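Local coordinates for glyoxalase-like domain protein (Staphylococcus aureus, PDB 3P8A), which is of unknown function but belongs to the glyoxalase-like VOC family, whose members are mostly metal-dependent enzymes or small-molecule-binding proteins, at residues 38-43 with 70-75; 43-48 with 187-192. All coordinates share one frame; numbering follows the deposited sequence.

Contact 1. Residues 38-43 with 70-75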
ATOM      1  N   PHE A  38      -7.593  11.883  14.250  1.00 15.63           N
ATOM      2  CA  PHE A  38      -7.849  12.001  12.827  1.00 14.47           C
ATOM      3  C   PHE A  38      -9.160  11.454  12.307  1.00 19.09           C
ATOM      4  O   PHE A  38      -9.566  10.354  12.657  1.00 20.62           O
ATOM      5  CB  PHE A  38      -6.644  11.458  12.016  1.00 14.81           C
ATOM      6  CG  PHE A  38      -6.752  11.655  10.520  1.00 14.78           C
ATOM      7  CD1 PHE A  38      -6.282  12.816   9.922  1.00 17.43           C
ATOM      8  CD2 PHE A  38      -7.359  10.698   9.719  1.00 16.25           C
ATOM      9  CE1 PHE A  38      -6.411  13.014   8.547  1.00 18.05           C
ATOM     10  CE2 PHE A  38      -7.503  10.903   8.345  1.00 19.15           C
ATOM     11  CZ  PHE A  38      -7.022  12.057   7.766  1.00 16.60           C
ATOM     12  N   SER A  39      -9.748  12.201  11.366  1.00 14.98           N
ATOM     13  CA  SER A  39     -10.897  11.859  10.542  1.00 16.55           C
ATOM     14  C   SER A  39     -10.703  12.570   9.201  1.00 21.74           C
ATOM     15  O   SER A  39     -10.021  13.594   9.141  1.00 23.00           O
ATOM     16  CB  SER A  39     -12.211  12.299  11.189  1.00 22.16           C
ATOM     17  OG  SER A  39     -12.216  13.689  11.471  1.00 33.33           O
ATOM     18  N   PHE A  40     -11.263  12.019   8.126  1.00 19.20           N
ATOM     19  CA  PHE A  40     -11.212  12.623   6.805  1.00 19.18           C
ATOM     20  C   PHE A  40     -12.120  13.860   6.755  1.00 23.49           C
ATOM     21  O   PHE A  40     -13.153  13.874   7.436  1.00 19.89           O
ATOM     22  CB  PHE A  40     -11.686  11.610   5.749  1.00 21.78           C
ATOM     23  CG  PHE A  40     -10.555  10.911   5.056  1.00 23.42           C
ATOM     24  CD1 PHE A  40     -10.065   9.704   5.534  1.00 27.27           C
ATOM     25  CD2 PHE A  40      -9.985  11.449   3.915  1.00 26.60           C
ATOM     26  CE1 PHE A  40      -9.011   9.050   4.881  1.00 28.68           C
ATOM     27  CE2 PHE A  40      -8.934  10.799   3.268  1.00 29.11           C
ATOM     28  CZ  PHE A  40      -8.451   9.610   3.760  1.00 27.26           C
ATOM     29  N   PRO A  41     -11.776  14.885   5.924  1.00 23.87           N
ATOM     30  CA  PRO A  41     -12.627  16.084   5.817  1.00 24.24           C
ATOM     31  C   PRO A  41     -14.056  15.753   5.390  1.00 28.20           C
ATOM     32  O   PRO A  41     -14.263  14.982   4.451  1.00 27.92           O
ATOM     33  CB  PRO A  41     -11.910  16.921   4.757  1.00 26.81           C
ATOM     34  CG  PRO A  41     -10.505  16.472   4.828  1.00 31.67           C
ATOM     35  CD  PRO A  41     -10.582  15.014   5.065  1.00 26.95           C
ATOM     36  N   GLY A  42     -15.024  16.281   6.139  1.00 24.97           N
ATOM     37  CA  GLY A  42     -16.450  16.029   5.933  1.00 25.05           C
ATOM     38  C   GLY A  42     -16.818  14.555   5.938  1.00 28.24           C
ATOM     39  O   GLY A  42     -17.842  14.172   5.369  1.00 27.94           O
ATOM     40  N   ASP A  43     -15.973  13.709   6.574  1.00 24.61           N
ATOM     41  CA  ASP A  43     -16.153  12.250   6.647  1.00 23.94           C
ATOM     42  C   ASP A  43     -16.384  11.631   5.260  1.00 23.35           C
ATOM     43  O   ASP A  43     -17.141  10.667   5.149  1.00 21.59           O
ATOM     44  CB  ASP A  43     -17.285  11.874   7.647  1.00 25.99           C
ATOM     45  CG  ASP A  43     -16.961  12.160   9.105  1.00 45.16           C
ATOM     46  OD1 ASP A  43     -16.513  11.227   9.810  1.00 47.24           O
ATOM     47  OD2 ASP A  43     -17.165  13.314   9.543  1.00 55.09           O
ATOM     48  N   ILE A  70      -7.745   1.780   2.393  1.00  9.93           N
ATOM     49  CA  ILE A  70      -6.721   2.734   2.775  1.00  7.12           C
ATOM     50  C   ILE A  70      -6.347   2.370   4.201  1.00 12.20           C
ATOM     51  O   ILE A  70      -7.224   2.316   5.074  1.00 13.58           O
ATOM     52  CB  ILE A  70      -7.225   4.204   2.696  1.00  9.80           C
ATOM     53  CG1 ILE A  70      -7.734   4.544   1.266  1.00 10.04           C
ATOM     54  CG2 ILE A  70      -6.088   5.156   3.121  1.00 11.82           C
ATOM     55  CD1 ILE A  70      -8.717   5.752   1.192  1.00 22.21           C
ATOM     56  N   GLU A  71      -5.051   2.132   4.440  1.00  9.15           N
ATOM     57  CA  GLU A  71      -4.553   1.871   5.767  1.00  9.07           C
ATOM     58  C   GLU A  71      -3.899   3.134   6.281  1.00 15.18           C
ATOM     59  O   GLU A  71      -2.890   3.578   5.741  1.00 16.62           O
ATOM     60  CB  GLU A  71      -3.589   0.676   5.809  1.00 10.55           C
ATOM     61  CG  GLU A  71      -3.216   0.297   7.239  1.00 11.20           C
ATOM     62  CD  GLU A  71      -2.051  -0.655   7.408  1.00 31.31           C
ATOM     63  OE1 GLU A  71      -1.273  -0.820   6.443  1.00 20.13           O
ATOM     64  OE2 GLU A  71      -1.873  -1.181   8.530  1.00 24.10           O
ATOM     65  N   LEU A  72      -4.499   3.742   7.307  1.00 11.49           N
ATOM     66  CA  LEU A  72      -3.908   4.914   7.950  1.00 10.53           C
ATOM     67  C   LEU A  72      -3.104   4.326   9.081  1.00 13.01           C
ATOM     68  O   LEU A  72      -3.624   3.505   9.813  1.00 15.02           O
ATOM     69  CB  LEU A  72      -4.968   5.876   8.481  1.00 10.12           C
ATOM     70  CG  LEU A  72      -6.013   6.393   7.518  1.00 13.31           C
ATOM     71  CD1 LEU A  72      -6.712   7.522   8.139  1.00 14.35           C
ATOM     72  CD2 LEU A  72      -5.409   6.826   6.151  1.00 13.30           C
ATOM     73  N   LEU A  73      -1.844   4.668   9.180  1.00  9.09           N
ATOM     74  CA  LEU A  73      -0.931   4.045  10.121  1.00  8.57           C
ATOM     75  C   LEU A  73      -0.240   5.049  10.999  1.00 12.22           C
ATOM     76  O   LEU A  73       0.152   6.108  10.526  1.00 10.22           O
ATOM     77  CB  LEU A  73       0.097   3.180   9.305  1.00  8.84           C
ATOM     78  CG  LEU A  73       1.099   2.268  10.078  1.00 14.09           C
ATOM     79  CD1 LEU A  73       0.379   1.062  10.742  1.00 14.28           C
ATOM     80  CD2 LEU A  73       2.203   1.771   9.160  1.00 14.37           C
ATOM     81  N   ASP A  74      -0.078   4.716  12.305  1.00 10.82           N
ATOM     82  CA  ASP A  74       0.661   5.556  13.246  1.00 12.30           C
ATOM     83  C   ASP A  74       1.477   4.677  14.214  1.00 17.72           C
ATOM     84  O   ASP A  74       1.272   3.477  14.271  1.00 16.29           O
ATOM     85  CB  ASP A  74      -0.288   6.489  14.006  1.00 14.07           C
ATOM     86  CG  ASP A  74       0.328   7.676  14.768  1.00 18.40           C
ATOM     87  OD1 ASP A  74       1.554   7.952  14.588  1.00 16.62           O
ATOM     88  OD2 ASP A  74      -0.429   8.385  15.453  1.00 19.14           O
ATOM     89  N   VAL A  75       2.391   5.285  14.959  1.00 15.49           N
ATOM     90  CA  VAL A  75       3.238   4.592  15.913  1.00 17.22           C
ATOM     91  C   VAL A  75       2.857   4.958  17.344  1.00 23.59           C
ATOM     92  O   VAL A  75       2.793   6.142  17.691  1.00 24.70           O
ATOM     93  CB  VAL A  75       4.754   4.749  15.591  1.00 21.87           C
ATOM     94  CG1 VAL A  75       5.109   6.163  15.143  1.00 22.12           C
ATOM     95  CG2 VAL A  75       5.649   4.283  16.741  1.00 22.12           C
TER
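Leu72 sets one methyl, CD1, against two aromatic residues of the loop. It approaches a side of the Phe38 ring at an oblique angle, 3.5 Å from Phe38 CE2 and 3.6 Å from Phe38 CD2, and the two side chains run at about a right angle to each other. The same methyl also reaches the Phe40 ring, again obliquely but less closely, with Leu72 CD1 lying 4.3 Å from Phe40 CE1. A leucine suits this position, being long enough to carry a methyl from the strand to both rings and apolar enough for a buried place. Ile70, two residues earlier on the strand, adds a looser approach, its CD1 standing 4.6 Å from Phe40 CZ. No hydrogen bond crosses between the segments, and the three residues that touch are all buried, so the contact is purely apolar.

The CB of Phe38 already points toward the strand, and CG, anti to the backbone N (chi1 -174°), lies beside the carbonyl carbon, where CD2 and CE2 come to Leu72 CD1. Beyond Phe40 the loop reverses in a type II beta turn, closed by Asp43 N donating to Phe40 O at 3.0 Å. Pro41 and Gly42 fill its corners: the proline ring restrains phi at the first, and glycine readily adopts the positive phi of the second.

The start of the loop is tied to the strand by Asp74 OD2, which accepts from Leu35 N, while Lys61 NZ bonds to Phe38 O. Strand 69-75 itself lies between strands 58-64 and 24-31 in the first mixed sheet. The loop extends from there to the second sheet, where Phe38 packs on Ile263 of strand 259-263 and Phe40 meets Tyr268 of strand 266-272 edge-to-face.

Contact 2. Residues 43-48 with 187-192; sequences DVIKLH and KQFSIE
Val44 presents its carbonyl oxygen to the rim of the Phe189 ring. Val44 O lies near the ring plane, 3.1 Å from Phe189 CZ and 3.2 Å from Phe189 CE2, an arrangement consistent with a weak attraction between the aromatic C-H groups and the oxygen. The apolar part is Ile45 CG1, which comes obliquely to Phe189 CE2 at 4.0 Å, placed there by a chi1 of -67° that sets CG1 beside the backbone N. One face of the ring is covered from within its own segment: Gln188 CG sits 3.6 Å above the plane, over its centre. A flat phenylalanine suits the site, offering its rim to a peptide oxygen and a face to a methylene.

Phe189 begins strand 189-198, which runs between strands 234-239 and 244-252 in the second of two mixed sheets; two sheets joined in one chain are consistent with the paired modules of the VOC fold.

Polar bonds lie within and beside the loop. Lys46 NZ turns back to Asp43 O at 2.9 Å, approaching from 27° outside the carbonyl plane and bridging across Val44 and Ile45. Its long, flexible chain makes this return possible. On the side of the second segment, Gln186 OE1 accepts from Lys46 N.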
ATOM      1  N   ASP A  43     -15.973  13.709   6.574  1.00 24.61           N
ATOM      2  CA  ASP A  43     -16.153  12.250   6.647  1.00 23.94           C
ATOM      3  C   ASP A  43     -16.384  11.631   5.260  1.00 23.35           C
ATOM      4  O   ASP A  43     -17.141  10.667   5.149  1.00 21.59           O
ATOM      5  CB  ASP A  43     -17.285  11.874   7.647  1.00 25.99           C
ATOM      6  CG  ASP A  43     -16.961  12.160   9.105  1.00 45.16           C
ATOM      7  OD1 ASP A  43     -16.513  11.227   9.810  1.00 47.24           O
ATOM      8  OD2 ASP A  43     -17.165  13.314   9.543  1.00 55.09           O
ATOM      9  N   VAL A  44     -15.739  12.194   4.201  1.00 18.52           N
ATOM     10  CA  VAL A  44     -15.888  11.747   2.798  1.00 18.34           C
ATOM     11  C   VAL A  44     -15.631  10.230   2.719  1.00 19.38           C
ATOM     12  O   VAL A  44     -16.445   9.500   2.163  1.00 18.91           O
ATOM     13  CB  VAL A  44     -15.008  12.528   1.775  1.00 22.66           C
ATOM     14  CG1 VAL A  44     -15.676  13.808   1.261  1.00 22.95           C
ATOM     15  CG2 VAL A  44     -13.602  12.780   2.300  1.00 22.41           C
ATOM     16  N   ILE A  45     -14.543   9.765   3.355  1.00 13.84           N
ATOM     17  CA  ILE A  45     -14.208   8.345   3.465  1.00 13.30           C
ATOM     18  C   ILE A  45     -14.374   8.009   4.931  1.00 16.77           C
ATOM     19  O   ILE A  45     -13.719   8.612   5.782  1.00 16.50           O
ATOM     20  CB  ILE A  45     -12.788   7.978   2.945  1.00 16.48           C
ATOM     21  CG1 ILE A  45     -12.685   8.178   1.430  1.00 16.71           C
ATOM     22  CG2 ILE A  45     -12.389   6.517   3.353  1.00 16.20           C
ATOM     23  CD1 ILE A  45     -11.274   8.395   0.921  1.00 20.51           C
ATOM     24  N   LYS A  46     -15.250   7.038   5.217  1.00 15.21           N
ATOM     25  CA  LYS A  46     -15.482   6.590   6.581  1.00 15.51           C
ATOM     26  C   LYS A  46     -14.315   5.715   7.042  1.00 17.80           C
ATOM     27  O   LYS A  46     -13.722   4.983   6.249  1.00 15.43           O
ATOM     28  CB  LYS A  46     -16.835   5.844   6.686  1.00 19.62           C
ATOM     29  CG  LYS A  46     -18.017   6.761   7.028  1.00 38.35           C
ATOM     30  CD  LYS A  46     -18.562   7.501   5.803  1.00 51.57           C
ATOM     31  CE  LYS A  46     -19.529   8.604   6.145  1.00 61.27           C
ATOM     32  NZ  LYS A  46     -19.787   9.479   4.972  1.00 67.34           N
ATOM     33  N   LEU A  47     -13.994   5.813   8.323  1.00 15.35           N
ATOM     34  CA  LEU A  47     -12.905   5.088   8.949  1.00 16.02           C
ATOM     35  C   LEU A  47     -13.409   4.184  10.042  1.00 22.78           C
ATOM     36  O   LEU A  47     -14.408   4.481  10.696  1.00 20.58           O
ATOM     37  CB  LEU A  47     -11.856   6.063   9.529  1.00 16.10           C
ATOM     38  CG  LEU A  47     -11.278   7.120   8.591  1.00 21.28           C
ATOM     39  CD1 LEU A  47     -10.329   8.036   9.335  1.00 22.03           C
ATOM     40  CD2 LEU A  47     -10.553   6.492   7.412  1.00 25.47           C
ATOM     41  N   HIS A  48     -12.701   3.064  10.219  1.00 22.28           N
ATOM     42  CA  HIS A  48     -12.966   2.046  11.234  1.00 23.68           C
ATOM     43  C   HIS A  48     -11.633   1.759  11.920  1.00 27.60           C
ATOM     44  O   HIS A  48     -10.619   1.579  11.235  1.00 26.81           O
ATOM     45  CB  HIS A  48     -13.552   0.771  10.593  1.00 24.42           C
ATOM     46  CG  HIS A  48     -14.880   1.019   9.941  1.00 28.89           C
ATOM     47  ND1 HIS A  48     -16.050   1.139  10.691  1.00 31.44           N
ATOM     48  CD2 HIS A  48     -15.179   1.221   8.640  1.00 30.37           C
ATOM     49  CE1 HIS A  48     -17.012   1.379   9.815  1.00 30.42           C
ATOM     50  NE2 HIS A  48     -16.532   1.455   8.572  1.00 30.27           N
ATOM     51  N   LYS A 187     -19.006   1.469  -1.505  1.00 26.05           N
ATOM     52  CA  LYS A 187     -19.127   1.166  -2.928  1.00 26.24           C
ATOM     53  C   LYS A 187     -19.394   2.311  -3.915  1.00 30.47           C
ATOM     54  O   LYS A 187     -19.334   2.102  -5.138  1.00 31.68           O
ATOM     55  CB  LYS A 187     -19.978  -0.086  -3.152  1.00 28.33           C
ATOM     56  CG  LYS A 187     -19.244  -1.336  -2.657  1.00 36.12           C
ATOM     57  CD  LYS A 187     -20.014  -2.625  -2.857  1.00 48.91           C
ATOM     58  CE  LYS A 187     -19.195  -3.806  -2.398  1.00 59.36           C
ATOM     59  NZ  LYS A 187     -19.919  -5.092  -2.579  1.00 71.85           N
ATOM     60  N   GLN A 188     -19.571   3.533  -3.388  1.00 26.16           N
ATOM     61  CA  GLN A 188     -19.697   4.771  -4.173  1.00 24.73           C
ATOM     62  C   GLN A 188     -18.274   5.114  -4.696  1.00 27.24           C
ATOM     63  O   GLN A 188     -18.132   5.812  -5.703  1.00 27.36           O
ATOM     64  CB  GLN A 188     -20.237   5.920  -3.275  1.00 25.18           C
ATOM     65  CG  GLN A 188     -19.266   6.376  -2.173  1.00 36.33           C
ATOM     66  CD  GLN A 188     -19.855   6.697  -0.829  1.00 60.24           C
ATOM     67  OE1 GLN A 188     -19.793   7.830  -0.346  1.00 58.54           O
ATOM     68  NE2 GLN A 188     -20.372   5.682  -0.151  1.00 53.32           N
ATOM     69  N   PHE A 189     -17.231   4.615  -3.985  1.00 20.62           N
ATOM     70  CA  PHE A 189     -15.829   4.823  -4.313  1.00 19.57           C
ATOM     71  C   PHE A 189     -15.214   3.608  -4.955  1.00 21.80           C
ATOM     72  O   PHE A 189     -15.581   2.479  -4.635  1.00 20.13           O
ATOM     73  CB  PHE A 189     -15.022   5.162  -3.056  1.00 21.37           C
ATOM     74  CG  PHE A 189     -15.506   6.354  -2.280  1.00 22.78           C
ATOM     75  CD1 PHE A 189     -15.572   7.611  -2.873  1.00 24.69           C
ATOM     76  CD2 PHE A 189     -15.814   6.241  -0.931  1.00 24.11           C
ATOM     77  CE1 PHE A 189     -16.000   8.717  -2.144  1.00 25.08           C
ATOM     78  CE2 PHE A 189     -16.238   7.350  -0.201  1.00 26.64           C
ATOM     79  CZ  PHE A 189     -16.345   8.575  -0.816  1.00 24.69           C
ATOM     80  N   SER A 190     -14.209   3.852  -5.801  1.00 17.77           N
ATOM     81  CA  SER A 190     -13.442   2.845  -6.506  1.00 16.50           C
ATOM     82  C   SER A 190     -12.052   3.424  -6.794  1.00 17.35           C
ATOM     83  O   SER A 190     -11.951   4.472  -7.436  1.00 15.03           O
ATOM     84  CB  SER A 190     -14.149   2.465  -7.806  1.00 20.63           C
ATOM     85  OG  SER A 190     -13.639   1.251  -8.331  1.00 38.63           O
ATOM     86  N   ILE A 191     -10.987   2.786  -6.271  1.00 13.67           N
ATOM     87  CA  ILE A 191      -9.614   3.224  -6.542  1.00 12.87           C
ATOM     88  C   ILE A 191      -9.370   2.958  -8.039  1.00 16.17           C
ATOM     89  O   ILE A 191      -9.704   1.882  -8.538  1.00 15.14           O
ATOM     90  CB  ILE A 191      -8.559   2.580  -5.599  1.00 16.14           C
ATOM     91  CG1 ILE A 191      -8.692   3.138  -4.157  1.00 16.35           C
ATOM     92  CG2 ILE A 191      -7.130   2.789  -6.125  1.00 16.56           C
ATOM     93  CD1 ILE A 191      -8.181   2.254  -3.056  1.00 22.91           C
ATOM     94  N   GLU A 192      -8.856   3.965  -8.756  1.00 10.17           N
ATOM     95  CA  GLU A 192      -8.612   3.876 -10.187  1.00 10.50           C
ATOM     96  C   GLU A 192      -7.128   3.895 -10.516  1.00 14.76           C
ATOM     97  O   GLU A 192      -6.687   3.146 -11.393  1.00 10.53           O
ATOM     98  CB  GLU A 192      -9.321   5.050 -10.878  1.00 12.95           C
ATOM     99  CG  GLU A 192      -9.315   5.007 -12.396  1.00 30.40           C
ATOM    100  CD  GLU A 192      -9.882   6.234 -13.079  1.00 64.17           C
ATOM    101  OE1 GLU A 192     -10.185   7.233 -12.385  1.00 58.58           O
ATOM    102  OE2 GLU A 192     -10.012   6.197 -14.322  1.00 71.84           O
TER

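The two contacts use consecutive segments of one loop, sharing Asp43, and their centres are 11 Å apart. Contact 1 joins 38-43 to strand 69-75 of the first sheet; contact 2 joins 43-48 to the start of strand 189-198 in the other. Apolar packing makes them continuous: Ile70 CD1 lies 3.7 Å from Ile45 CD1, Leu72 CD1 is 3.8 Å from Leu47 CD1, and Phe40 CD1 approaches Leu47 CD2 at 3.8 Å. Leu72 thus packs against both 38-43 and 43-48, whereas Ile70 touches Ile45 and only comes near Phe40. No active site is established here; a glycerol, probably from crystallisation, is hydrogen-bonded by Glu71 OE2 of the same strand, a residue that takes no part in either contact.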